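HpcE (Thermus thermophilus, PDB 1WZO) probably catalyses the isomerisation of 2-hydroxyhepta-2,4-diene-1,7-dioate, as a member of the fumarylacetoacetate hydrolase family. Local coordinates at residues L3-A8 with T36-F41. Sequence-based numbering, arbitrary orientation.
Sequences LARFLA and TWLLPF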
ATOM      1  N   LEU B   3      19.602   8.256  -4.692  1.00 24.08           N
ATOM      2  CA  LEU B   3      18.894   7.020  -4.401  1.00 22.87           C
ATOM      3  C   LEU B   3      18.292   6.463  -5.687  1.00 23.45           C
ATOM      4  O   LEU B   3      17.864   7.216  -6.564  1.00 20.22           O
ATOM      5  CB  LEU B   3      17.798   7.279  -3.360  1.00 22.88           C
ATOM      6  CG  LEU B   3      18.303   7.954  -2.080  1.00 25.95           C
ATOM      7  CD1 LEU B   3      17.168   8.108  -1.082  1.00 25.90           C
ATOM      8  CD2 LEU B   3      19.430   7.127  -1.483  1.00 25.02           C
ATOM      9  N   ALA B   4      18.272   5.138  -5.798  1.00 24.19           N
ATOM     10  CA  ALA B   4      17.731   4.482  -6.982  1.00 23.60           C
ATOM     11  C   ALA B   4      17.120   3.136  -6.627  1.00 25.64           C
ATOM     12  O   ALA B   4      17.432   2.555  -5.584  1.00 25.79           O
ATOM     13  CB  ALA B   4      18.831   4.293  -8.015  1.00 25.01           C
ATOM     14  N   ARG B   5      16.229   2.658  -7.491  1.00 23.67           N
ATOM     15  CA  ARG B   5      15.589   1.362  -7.306  1.00 23.98           C
ATOM     16  C   ARG B   5      15.786   0.597  -8.605  1.00 24.07           C
ATOM     17  O   ARG B   5      15.667   1.163  -9.691  1.00 23.67           O
ATOM     18  CB  ARG B   5      14.096   1.524  -6.996  1.00 23.61           C
ATOM     19  CG  ARG B   5      13.835   2.078  -5.606  1.00 22.74           C
ATOM     20  CD  ARG B   5      12.350   2.300  -5.325  1.00 25.94           C
ATOM     21  NE  ARG B   5      11.550   1.075  -5.328  1.00 23.92           N
ATOM     22  CZ  ARG B   5      10.762   0.685  -6.329  1.00 25.60           C
ATOM     23  NH1 ARG B   5      10.659   1.416  -7.431  1.00 22.84           N
ATOM     24  NH2 ARG B   5      10.046  -0.426  -6.218  1.00 24.08           N
ATOM     25  N   PHE B   6      16.112  -0.683  -8.496  1.00 22.45           N
ATOM     26  CA  PHE B   6      16.330  -1.484  -9.689  1.00 23.30           C
ATOM     27  C   PHE B   6      15.973  -2.941  -9.454  1.00 23.90           C
ATOM     28  O   PHE B   6      15.895  -3.399  -8.316  1.00 25.20           O
ATOM     29  CB  PHE B   6      17.786  -1.352 -10.149  1.00 24.06           C
ATOM     30  CG  PHE B   6      18.792  -1.760  -9.108  1.00 25.40           C
ATOM     31  CD1 PHE B   6      19.275  -3.066  -9.056  1.00 25.63           C
ATOM     32  CD2 PHE B   6      19.252  -0.836  -8.169  1.00 26.52           C
ATOM     33  CE1 PHE B   6      20.204  -3.448  -8.084  1.00 26.16           C
ATOM     34  CE2 PHE B   6      20.180  -1.207  -7.192  1.00 26.69           C
ATOM     35  CZ  PHE B   6      20.656  -2.517  -7.150  1.00 25.97           C
ATOM     36  N   LEU B   7      15.741  -3.662 -10.544  1.00 23.99           N
ATOM     37  CA  LEU B   7      15.375  -5.066 -10.471  1.00 24.53           C
ATOM     38  C   LEU B   7      16.543  -5.907 -10.981  1.00 24.22           C
ATOM     39  O   LEU B   7      17.102  -5.631 -12.041  1.00 25.47           O
ATOM     40  CB  LEU B   7      14.121  -5.304 -11.321  1.00 25.22           C
ATOM     41  CG  LEU B   7      13.387  -6.644 -11.238  1.00 29.10           C
ATOM     42  CD1 LEU B   7      12.934  -6.918  -9.814  1.00 29.19           C
ATOM     43  CD2 LEU B   7      12.189  -6.599 -12.178  1.00 29.16           C
ATOM     44  N   ALA B   8      16.916  -6.926 -10.216  1.00 23.85           N
ATOM     45  CA  ALA B   8      18.019  -7.797 -10.601  1.00 23.98           C
ATOM     46  C   ALA B   8      17.805  -9.206 -10.059  1.00 21.93           C
ATOM     47  O   ALA B   8      17.581  -9.397  -8.858  1.00 20.42           O
ATOM     48  CB  ALA B   8      19.338  -7.230 -10.086  1.00 23.35           C
ATOM     49  N   THR B  36      17.537  -3.791 -14.298  1.00 26.46           N
ATOM     50  CA  THR B  36      16.405  -3.109 -14.908  1.00 24.69           C
ATOM     51  C   THR B  36      16.044  -1.944 -13.997  1.00 21.26           C
ATOM     52  O   THR B  36      15.675  -2.148 -12.844  1.00 20.94           O
ATOM     53  CB  THR B  36      15.196  -4.042 -15.044  1.00 25.02           C
ATOM     54  OG1 THR B  36      15.550  -5.154 -15.875  1.00 27.41           O
ATOM     55  CG2 THR B  36      14.022  -3.303 -15.670  1.00 24.60           C
ATOM     56  N   TRP B  37      16.170  -0.727 -14.511  1.00 21.45           N
ATOM     57  CA  TRP B  37      15.851   0.461 -13.725  1.00 23.20           C
ATOM     58  C   TRP B  37      14.365   0.536 -13.422  1.00 22.64           C
ATOM     59  O   TRP B  37      13.531   0.141 -14.237  1.00 21.97           O
ATOM     60  CB  TRP B  37      16.249   1.738 -14.468  1.00 24.35           C
ATOM     61  CG  TRP B  37      17.718   1.928 -14.637  1.00 27.58           C
ATOM     62  CD1 TRP B  37      18.508   1.438 -15.646  1.00 29.41           C
ATOM     63  CD2 TRP B  37      18.586   2.679 -13.779  1.00 27.13           C
ATOM     64  NE1 TRP B  37      19.809   1.845 -15.467  1.00 28.75           N
ATOM     65  CE2 TRP B  37      19.886   2.606 -14.329  1.00 27.79           C
ATOM     66  CE3 TRP B  37      18.389   3.410 -12.599  1.00 23.74           C
ATOM     67  CZ2 TRP B  37      20.987   3.236 -13.736  1.00 28.90           C
ATOM     68  CZ3 TRP B  37      19.487   4.037 -12.011  1.00 27.69           C
ATOM     69  CH2 TRP B  37      20.768   3.945 -12.582  1.00 25.73           C
ATOM     70  N   LEU B  38      14.047   1.044 -12.238  1.00 20.94           N
ATOM     71  CA  LEU B  38      12.665   1.215 -11.812  1.00 20.45           C
ATOM     72  C   LEU B  38      12.543   2.669 -11.377  1.00 21.50           C
ATOM     73  O   LEU B  38      13.513   3.426 -11.452  1.00 20.91           O
ATOM     74  CB  LEU B  38      12.355   0.304 -10.621  1.00 19.18           C
ATOM     75  CG  LEU B  38      12.557  -1.204 -10.802  1.00 18.60           C
ATOM     76  CD1 LEU B  38      12.326  -1.909  -9.474  1.00 19.21           C
ATOM     77  CD2 LEU B  38      11.596  -1.735 -11.857  1.00 19.96           C
ATOM     78  N   LEU B  39      11.354   3.065 -10.934  1.00 19.73           N
ATOM     79  CA  LEU B  39      11.163   4.420 -10.442  1.00 20.45           C
ATOM     80  C   LEU B  39      11.975   4.487  -9.143  1.00 20.28           C
ATOM     81  O   LEU B  39      12.022   3.517  -8.384  1.00 18.96           O
ATOM     82  CB  LEU B  39       9.679   4.677 -10.152  1.00 19.63           C
ATOM     83  CG  LEU B  39       8.733   4.639 -11.354  1.00 20.85           C
ATOM     84  CD1 LEU B  39       7.280   4.696 -10.870  1.00 21.47           C
ATOM     85  CD2 LEU B  39       9.037   5.810 -12.278  1.00 19.14           C
ATOM     86  N   PRO B  40      12.637   5.623  -8.878  1.00 21.43           N
ATOM     87  CA  PRO B  40      13.438   5.758  -7.655  1.00 21.98           C
ATOM     88  C   PRO B  40      12.637   5.678  -6.357  1.00 22.03           C
ATOM     89  O   PRO B  40      13.204   5.508  -5.283  1.00 21.78           O
ATOM     90  CB  PRO B  40      14.135   7.110  -7.844  1.00 23.73           C
ATOM     91  CG  PRO B  40      13.204   7.861  -8.745  1.00 23.41           C
ATOM     92  CD  PRO B  40      12.796   6.805  -9.741  1.00 21.42           C
ATOM     93  N   PHE B  41      11.319   5.797  -6.463  1.00 20.83           N
ATOM     94  CA  PHE B  41      10.436   5.721  -5.305  1.00 19.99           C
ATOM     95  C   PHE B  41       9.021   5.580  -5.846  1.00 19.76           C
ATOM     96  O   PHE B  41       8.807   5.660  -7.057  1.00 20.50           O
ATOM     97  CB  PHE B  41      10.572   6.988  -4.438  1.00 18.72           C
ATOM     98  CG  PHE B  41      10.136   8.254  -5.132  1.00 18.93           C
ATOM     99  CD1 PHE B  41       8.822   8.705  -5.028  1.00 16.28           C
ATOM    100  CD2 PHE B  41      11.027   8.971  -5.926  1.00 16.70           C
ATOM    101  CE1 PHE B  41       8.401   9.853  -5.711  1.00 16.82           C
ATOM    102  CE2 PHE B  41      10.615  10.118  -6.614  1.00 17.10           C
ATOM    103  CZ  PHE B  41       9.300  10.557  -6.504  1.00 15.83           C
TER
HETATM  104  O   HOH W   1      15.669   4.263  -9.682  1.00 20.12           O
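Leu-7 and Thr-36 form an antiparallel hydrogen-bonded pair. Leu-7 N gives its proton to Thr-36 O at 2.8 Å, and Thr-36 N returns one to Leu-7 O at 2.9 Å. Next to it, Phe-6 and Trp-37 make a non-hydrogen-bonded pair. Leu-38 N then bonds to Arg-5 O at 3.0 Å. Beyond this no direct backbone bond follows; water 1 links the two segments, accepting from Arg-5 N and donating to Leu-38 O.

The Arg-5 side chain takes over where the backbone pairing stops. Its chain bends at chi3 (64°), which puts NE beside 36-41. NH1 reaches Leu-39 O at 2.7 Å, and this oxygen lies close to the guanidinium plane. Leu-38 CD1 lies over one face of the guanidinium. The aliphatic part lies against the same backbone, with CD 3.3 Å from Pro-40 O. An alanine here would probably leave Leu-39 O without its guanidinium donor and open a gap beside Pro-40 O.

Apolar contacts fall on both sides of the pairing. Ala-4 CB meets the Trp-37 ring obliquely, 4.1 Å from CZ3. On the side of Leu-7, Leu-38 CD1 lies 4.3 Å from Leu-7 CB.

The short strand 36-37 thus pairs with strand 2-8, which also pairs with strands 11-18 and 152-159. Trp-37 packs on Leu-22 and Pro-156, and its ring meets His-81 edge-to-face. Leu-7, Thr-36 and Leu-38 pack on Leu-7 of the second subunit, so the face of the sheet that carries Leu-7 and Thr-36 packs against that subunit.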